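Local coordinates for sperm-specific class P protein 19 (Caenorhabditis elegans, PDB 1ROW) that is a small sperm-specific member of the major sperm protein family, probably with a structural part in nematode sperm, although its precise role is not established, at residues 27-32 with 78-83; 32-37 with 47-52. All blocks are in the same frame, centred on the assembly; numbering follows the deposited sequence.

Contact 1 and contact 2 use the two edges of one strand, 31-37, which pairs antiparallel with strand 70-80 along one edge and with strand 43-52 along the other. Val32 belongs to both. Their centres lie about 12 Å apart; that of contact 2 is about 5 Å from the centre of the chain, that of contact 1 about 15 Å, toward one end of the molecule. A probable hydrogen bond from Val52 N to Ile31 O, 2.9 Å long, joins them directly, and Lys30 CD packs 4.0 Å from Phe51 CD1. In sequence, the 32-37 and 47-52 hairpin is nested inside the longer excursion closed by contact 1.

Contact 1: residues 27-32 with 78-83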
ATOM      1  N   GLY A  27       3.977  -1.801  15.898  1.00 23.35           N
ATOM      2  CA  GLY A  27       3.151  -2.468  16.890  1.00 22.09           C
ATOM      3  C   GLY A  27       3.755  -3.778  17.350  1.00 23.52           C
ATOM      4  O   GLY A  27       4.822  -4.165  16.876  1.00 25.22           O
ATOM      5  N   ALA A  28       3.063  -4.474  18.253  1.00 22.73           N
ATOM      6  CA  ALA A  28       3.557  -5.734  18.804  1.00 22.42           C
ATOM      7  C   ALA A  28       2.925  -6.987  18.214  1.00 23.45           C
ATOM      8  O   ALA A  28       3.072  -8.076  18.771  1.00 23.56           O
ATOM      9  CB  ALA A  28       3.381  -5.735  20.313  1.00 23.66           C
ATOM     10  N   GLU A  29       2.217  -6.835  17.099  1.00 23.08           N
ATOM     11  CA  GLU A  29       1.595  -7.978  16.433  1.00 24.94           C
ATOM     12  C   GLU A  29       1.753  -7.835  14.923  1.00 24.57           C
ATOM     13  O   GLU A  29       1.896  -6.730  14.408  1.00 22.87           O
ATOM     14  CB  GLU A  29       0.103  -8.095  16.803  1.00 25.03           C
ATOM     15  CG  GLU A  29      -0.794  -6.970  16.282  1.00 28.91           C
ATOM     16  CD  GLU A  29      -2.267  -7.187  16.624  1.00 32.44           C
ATOM     17  OE1 GLU A  29      -2.770  -8.312  16.420  1.00 30.85           O
ATOM     18  OE2 GLU A  29      -2.926  -6.233  17.090  1.00 34.60           O
ATOM     19  N   LYS A  30       1.755  -8.960  14.219  1.00 25.56           N
ATOM     20  CA  LYS A  30       1.888  -8.942  12.770  1.00 25.59           C
ATOM     21  C   LYS A  30       0.630  -8.317  12.188  1.00 27.45           C
ATOM     22  O   LYS A  30      -0.461  -8.480  12.730  1.00 26.76           O
ATOM     23  CB  LYS A  30       2.043 -10.369  12.238  1.00 26.12           C
ATOM     24  CG  LYS A  30       2.241 -10.476  10.730  1.00 27.91           C
ATOM     25  CD  LYS A  30       2.320 -11.944  10.281  1.00 31.69           C
ATOM     26  CE  LYS A  30       3.460 -12.683  10.980  1.00 34.04           C
ATOM     27  NZ  LYS A  30       3.450 -14.149  10.697  1.00 34.70           N
ATOM     28  N   ILE A  31       0.778  -7.584  11.093  1.00 27.79           N
ATOM     29  CA  ILE A  31      -0.383  -6.983  10.456  1.00 29.13           C
ATOM     30  C   ILE A  31      -0.526  -7.510   9.035  1.00 27.49           C
ATOM     31  O   ILE A  31       0.459  -7.865   8.387  1.00 27.07           O
ATOM     32  CB  ILE A  31      -0.281  -5.439  10.405  1.00 30.66           C
ATOM     33  CG1 ILE A  31       0.973  -5.027   9.637  1.00 34.34           C
ATOM     34  CG2 ILE A  31      -0.280  -4.870  11.820  1.00 32.27           C
ATOM     35  CD1 ILE A  31       1.239  -3.532   9.634  1.00 38.50           C
ATOM     36  N   VAL A  32      -1.769  -7.587   8.577  1.00 26.88           N
ATOM     37  CA  VAL A  32      -2.077  -8.026   7.226  1.00 24.68           C
ATOM     38  C   VAL A  32      -2.622  -6.765   6.557  1.00 24.22           C
ATOM     39  O   VAL A  32      -3.293  -5.965   7.212  1.00 23.45           O
ATOM     40  CB  VAL A  32      -3.166  -9.138   7.225  1.00 25.31           C
ATOM     41  CG1 VAL A  32      -4.477  -8.592   7.758  1.00 25.19           C
ATOM     42  CG2 VAL A  32      -3.352  -9.691   5.826  1.00 26.49           C
ATOM     43  N   PHE A  78      -5.818  -2.399   6.565  1.00 23.46           N
ATOM     44  CA  PHE A  78      -5.041  -3.329   7.372  1.00 25.16           C
ATOM     45  C   PHE A  78      -5.801  -3.885   8.565  1.00 24.59           C
ATOM     46  O   PHE A  78      -6.857  -3.376   8.950  1.00 23.22           O
ATOM     47  CB  PHE A  78      -3.761  -2.642   7.856  1.00 25.10           C
ATOM     48  CG  PHE A  78      -4.017  -1.417   8.671  1.00 26.49           C
ATOM     49  CD1 PHE A  78      -4.317  -1.516  10.025  1.00 27.93           C
ATOM     50  CD2 PHE A  78      -4.001  -0.159   8.075  1.00 27.14           C
ATOM     51  CE1 PHE A  78      -4.599  -0.378  10.780  1.00 28.50           C
ATOM     52  CE2 PHE A  78      -4.281   0.987   8.819  1.00 25.78           C
ATOM     53  CZ  PHE A  78      -4.581   0.878  10.172  1.00 28.19           C
ATOM     54  N   ALA A  79      -5.239  -4.935   9.151  1.00 25.28           N
ATOM     55  CA  ALA A  79      -5.830  -5.585  10.306  1.00 27.36           C
ATOM     56  C   ALA A  79      -4.831  -6.519  10.964  1.00 28.96           C
ATOM     57  O   ALA A  79      -3.781  -6.836  10.405  1.00 28.30           O
ATOM     58  CB  ALA A  79      -7.073  -6.378   9.890  1.00 27.70           C
ATOM     59  N   SER A  80      -5.178  -6.966  12.162  1.00 32.40           N
ATOM     60  CA  SER A  80      -4.337  -7.890  12.890  1.00 33.47           C
ATOM     61  C   SER A  80      -4.203  -9.150  12.046  1.00 33.53           C
ATOM     62  O   SER A  80      -5.190  -9.657  11.515  1.00 32.45           O
ATOM     63  CB  SER A  80      -4.989  -8.226  14.229  1.00 34.28           C
ATOM     64  OG  SER A  80      -4.330  -9.315  14.844  1.00 39.12           O
ATOM     65  N   ALA A  81      -2.979  -9.652  11.912  1.00 33.76           N
ATOM     66  CA  ALA A  81      -2.748 -10.863  11.136  1.00 34.83           C
ATOM     67  C   ALA A  81      -3.233 -12.064  11.936  1.00 37.49           C
ATOM     68  O   ALA A  81      -2.842 -12.254  13.089  1.00 35.77           O
ATOM     69  CB  ALA A  81      -1.277 -11.005  10.819  1.00 35.35           C
ATOM     70  N   PRO A  82      -4.095 -12.893  11.331  1.00 39.45           N
ATOM     71  CA  PRO A  82      -4.611 -14.069  12.036  1.00 41.77           C
ATOM     72  C   PRO A  82      -3.636 -15.225  12.300  1.00 43.98           C
ATOM     73  O   PRO A  82      -2.723 -15.499  11.520  1.00 45.03           O
ATOM     74  CB  PRO A  82      -5.802 -14.486  11.176  1.00 41.50           C
ATOM     75  CG  PRO A  82      -5.385 -14.072   9.808  1.00 41.75           C
ATOM     76  CD  PRO A  82      -4.812 -12.694  10.060  1.00 39.91           C
ATOM     77  N   ALA A  83      -3.871 -15.882  13.432  1.00 46.34           N
ATOM     78  CA  ALA A  83      -3.119 -17.033  13.928  1.00 47.52           C
ATOM     79  C   ALA A  83      -1.810 -17.369  13.226  1.00 47.94           C
ATOM     80  O   ALA A  83      -0.745 -16.880  13.604  1.00 48.91           O
ATOM     81  CB  ALA A  83      -4.034 -18.268  13.938  1.00 49.20           C
TER
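Phe78 meets Val32 through its backbone: Phe78 CA lies 3.2 Å from Val32 O in a CA-H...O contact, with Phe78 CB against the same oxygen, while the aromatic ring turns away from residues 27-32. Ala79 then forms the antiparallel hydrogen-bonded pair with Val32. Val32 N donates to Ala79 O over 2.8 Å in an almost straight bond (175° at the hydrogen), and Ala79 N returns a bond of 2.9 Å to Val32 O. The two side chains share a face of the sheet. Val32 CG1 is tucked between its own backbone N and carbonyl carbon (chi1 64°), close beside Ala79 O and 4.0 Å from Ala79 CB.

At Ser80, opposite Ile31, the pair is a non-hydrogen-bonded one and the side chains diverge. Ser80 OG stands anti to its backbone N (chi1 169°) and donates to Glu29 OE1; the modelled separation of 2.4 Å is very short, so its exact geometry is doubtful. Ala81, just past the end of strand 70-80, carries the pairing one step further: Ala81 N donates to Lys30 O at 2.9 Å. Its methyl presses alongside the start of the lysine chain, with Ala81 CB 3.6 Å from Lys30 CG and Lys30 CB and CD close by.

Beyond this seam, Ile31 bonds through its backbone to Val52 of strand 43-52, and Phe78 to Ala98 and Gly99 at the start of strand 99-108, so the paired strands lie inside the sheet rather than at its border. Helix 88-92 packs over the Val32 side with Ala88 and Phe92, and Ala91 of the same helix touches Pro82.

Contact 2: residues 32-37 with 47-52; sequences VFKIKS and PVFGFV
Phe33 lies across Gly50 where the two strands of a beta hairpin, 31-37 and 43-52, pair antiparallel near the middle of the chain; the short segments run at 145° to each other. Reciprocal bonds hold the pair: Phe33 N to Gly50 O at 3.0 Å and Gly50 N to Phe33 O at 3.2 Å. Further along, Ile35 N reaches Val48 O at 2.8 Å.

Phe33 CG sits between its own backbone N and carbonyl carbon (chi1 69°), and the ring lies over the neighbouring strand. Gly50 CA forms a CH-pi contact 3.8 Å from the ring centroid; the absence of a side chain at Gly50 lets the ring come this close. Val52 CG2 approaches Phe33 CD2 obliquely at 3.6 Å, and Pro47 CG meets the ring edge. An alanine in place of Phe33 would probably leave Gly50 without its aromatic cover and open a gap beside Val52 and Pro47.

On the other face, the Lys34 chain runs side by side with Phe49, Lys34 CE being 3.4 Å from Phe49 CZ.

A cross-strand aromatic folded over a glycine is the arrangement known as aromatic rescue of glycine, here within the immunoglobulin-like MSP domain.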
ATOM      1  N   VAL A  32      -1.769  -7.587   8.577  1.00 26.88           N
ATOM      2  CA  VAL A  32      -2.077  -8.026   7.226  1.00 24.68           C
ATOM      3  C   VAL A  32      -2.622  -6.765   6.557  1.00 24.22           C
ATOM      4  O   VAL A  32      -3.293  -5.965   7.212  1.00 23.45           O
ATOM      5  CB  VAL A  32      -3.166  -9.138   7.225  1.00 25.31           C
ATOM      6  CG1 VAL A  32      -4.477  -8.592   7.758  1.00 25.19           C
ATOM      7  CG2 VAL A  32      -3.352  -9.691   5.826  1.00 26.49           C
ATOM      8  N   PHE A  33      -2.329  -6.574   5.273  1.00 22.91           N
ATOM      9  CA  PHE A  33      -2.816  -5.391   4.572  1.00 23.11           C
ATOM     10  C   PHE A  33      -3.259  -5.704   3.143  1.00 23.29           C
ATOM     11  O   PHE A  33      -2.835  -6.702   2.558  1.00 20.20           O
ATOM     12  CB  PHE A  33      -1.726  -4.310   4.545  1.00 20.80           C
ATOM     13  CG  PHE A  33      -0.546  -4.651   3.674  1.00 20.33           C
ATOM     14  CD1 PHE A  33      -0.611  -4.494   2.290  1.00 22.64           C
ATOM     15  CD2 PHE A  33       0.630  -5.134   4.233  1.00 21.05           C
ATOM     16  CE1 PHE A  33       0.478  -4.812   1.477  1.00 22.51           C
ATOM     17  CE2 PHE A  33       1.729  -5.457   3.428  1.00 21.29           C
ATOM     18  CZ  PHE A  33       1.651  -5.296   2.049  1.00 20.34           C
ATOM     19  N   LYS A  34      -4.122  -4.842   2.609  1.00 24.07           N
ATOM     20  CA  LYS A  34      -4.630  -4.947   1.243  1.00 24.16           C
ATOM     21  C   LYS A  34      -4.653  -3.529   0.678  1.00 25.62           C
ATOM     22  O   LYS A  34      -5.163  -2.608   1.314  1.00 25.24           O
ATOM     23  CB  LYS A  34      -6.049  -5.515   1.212  1.00 26.45           C
ATOM     24  CG  LYS A  34      -6.603  -5.590  -0.204  1.00 29.73           C
ATOM     25  CD  LYS A  34      -8.058  -6.048  -0.246  1.00 34.31           C
ATOM     26  CE  LYS A  34      -8.482  -6.326  -1.683  1.00 36.86           C
ATOM     27  NZ  LYS A  34      -8.197  -5.177  -2.600  1.00 38.09           N
ATOM     28  N   ILE A  35      -4.131  -3.356  -0.526  1.00 23.72           N
ATOM     29  CA  ILE A  35      -4.073  -2.025  -1.106  1.00 25.62           C
ATOM     30  C   ILE A  35      -4.977  -1.806  -2.307  1.00 24.34           C
ATOM     31  O   ILE A  35      -5.027  -2.622  -3.216  1.00 23.17           O
ATOM     32  CB  ILE A  35      -2.627  -1.683  -1.513  1.00 23.80           C
ATOM     33  CG1 ILE A  35      -1.699  -1.909  -0.319  1.00 23.97           C
ATOM     34  CG2 ILE A  35      -2.547  -0.246  -1.996  1.00 26.26           C
ATOM     35  CD1 ILE A  35      -0.251  -1.551  -0.568  1.00 25.47           C
ATOM     36  N   LYS A  36      -5.691  -0.687  -2.291  1.00 25.79           N
ATOM     37  CA  LYS A  36      -6.576  -0.320  -3.386  1.00 27.59           C
ATOM     38  C   LYS A  36      -6.201   1.081  -3.866  1.00 27.23           C
ATOM     39  O   LYS A  36      -5.981   1.983  -3.061  1.00 27.06           O
ATOM     40  CB  LYS A  36      -8.039  -0.345  -2.938  1.00 29.54           C
ATOM     41  CG  LYS A  36      -8.728  -1.692  -3.135  1.00 35.41           C
ATOM     42  CD  LYS A  36     -10.247  -1.523  -3.199  1.00 39.40           C
ATOM     43  CE  LYS A  36     -10.940  -2.809  -3.644  1.00 42.80           C
ATOM     44  NZ  LYS A  36     -12.410  -2.618  -3.849  1.00 43.43           N
ATOM     45  N   SER A  37      -6.115   1.244  -5.181  1.00 25.86           N
ATOM     46  CA  SER A  37      -5.765   2.518  -5.797  1.00 25.07           C
ATOM     47  C   SER A  37      -7.000   3.188  -6.388  1.00 26.38           C
ATOM     48  O   SER A  37      -7.867   2.518  -6.946  1.00 24.69           O
ATOM     49  CB  SER A  37      -4.733   2.296  -6.911  1.00 24.55           C
ATOM     50  OG  SER A  37      -4.575   3.460  -7.709  1.00 19.60           O
ATOM     51  N   PRO A  47       3.378  -5.019  -3.730  1.00 23.78           N
ATOM     52  CA  PRO A  47       2.255  -5.958  -3.876  1.00 22.93           C
ATOM     53  C   PRO A  47       0.918  -5.351  -3.436  1.00 24.48           C
ATOM     54  O   PRO A  47       0.880  -4.280  -2.831  1.00 24.72           O
ATOM     55  CB  PRO A  47       2.670  -7.107  -2.974  1.00 24.05           C
ATOM     56  CG  PRO A  47       3.276  -6.361  -1.806  1.00 23.35           C
ATOM     57  CD  PRO A  47       4.133  -5.301  -2.493  1.00 20.78           C
ATOM     58  N   VAL A  48      -0.177  -6.038  -3.740  1.00 24.58           N
ATOM     59  CA  VAL A  48      -1.501  -5.562  -3.357  1.00 26.37           C
ATOM     60  C   VAL A  48      -1.873  -6.153  -1.996  1.00 26.24           C
ATOM     61  O   VAL A  48      -2.620  -5.544  -1.229  1.00 26.76           O
ATOM     62  CB  VAL A  48      -2.571  -5.953  -4.417  1.00 25.34           C
ATOM     63  CG1 VAL A  48      -2.533  -7.438  -4.669  1.00 29.16           C
ATOM     64  CG2 VAL A  48      -3.957  -5.540  -3.943  1.00 29.36           C
ATOM     65  N   PHE A  49      -1.353  -7.342  -1.707  1.00 25.94           N
ATOM     66  CA  PHE A  49      -1.599  -8.010  -0.426  1.00 26.58           C
ATOM     67  C   PHE A  49      -0.266  -8.312   0.240  1.00 25.42           C
ATOM     68  O   PHE A  49       0.744  -8.502  -0.440  1.00 24.90           O
ATOM     69  CB  PHE A  49      -2.330  -9.342  -0.606  1.00 27.55           C
ATOM     70  CG  PHE A  49      -3.763  -9.212  -1.020  1.00 27.42           C
ATOM     71  CD1 PHE A  49      -4.111  -9.145  -2.364  1.00 28.55           C
ATOM     72  CD2 PHE A  49      -4.772  -9.182  -0.064  1.00 28.15           C
ATOM     73  CE1 PHE A  49      -5.451  -9.055  -2.752  1.00 27.31           C
ATOM     74  CE2 PHE A  49      -6.115  -9.091  -0.438  1.00 27.23           C
ATOM     75  CZ  PHE A  49      -6.452  -9.029  -1.786  1.00 27.01           C
ATOM     76  N   GLY A  50      -0.261  -8.379   1.566  1.00 24.34           N
ATOM     77  CA  GLY A  50       0.975  -8.689   2.257  1.00 25.65           C
ATOM     78  C   GLY A  50       0.899  -8.629   3.766  1.00 25.38           C
ATOM     79  O   GLY A  50      -0.153  -8.355   4.339  1.00 23.83           O
ATOM     80  N   PHE A  51       2.037  -8.888   4.401  1.00 26.00           N
ATOM     81  CA  PHE A  51       2.157  -8.866   5.853  1.00 26.56           C
ATOM     82  C   PHE A  51       3.251  -7.878   6.244  1.00 25.35           C
ATOM     83  O   PHE A  51       4.117  -7.549   5.437  1.00 24.98           O
ATOM     84  CB  PHE A  51       2.592 -10.237   6.384  1.00 27.74           C
ATOM     85  CG  PHE A  51       1.606 -11.342   6.139  1.00 31.73           C
ATOM     86  CD1 PHE A  51       0.379 -11.360   6.795  1.00 32.52           C
ATOM     87  CD2 PHE A  51       1.929 -12.399   5.293  1.00 31.76           C
ATOM     88  CE1 PHE A  51      -0.511 -12.417   6.617  1.00 34.36           C
ATOM     89  CE2 PHE A  51       1.046 -13.465   5.107  1.00 33.64           C
ATOM     90  CZ  PHE A  51      -0.175 -13.473   5.771  1.00 34.02           C
ATOM     91  N   VAL A  52       3.200  -7.400   7.481  1.00 23.95           N
ATOM     92  CA  VAL A  52       4.245  -6.527   8.003  1.00 23.04           C
ATOM     93  C   VAL A  52       4.453  -7.033   9.428  1.00 24.18           C
ATOM     94  O   VAL A  52       3.556  -6.942  10.263  1.00 24.97           O
ATOM     95  CB  VAL A  52       3.849  -5.037   8.038  1.00 22.18           C
ATOM     96  CG1 VAL A  52       5.088  -4.198   8.314  1.00 24.49           C
ATOM     97  CG2 VAL A  52       3.209  -4.610   6.721  1.00 22.53           C
TER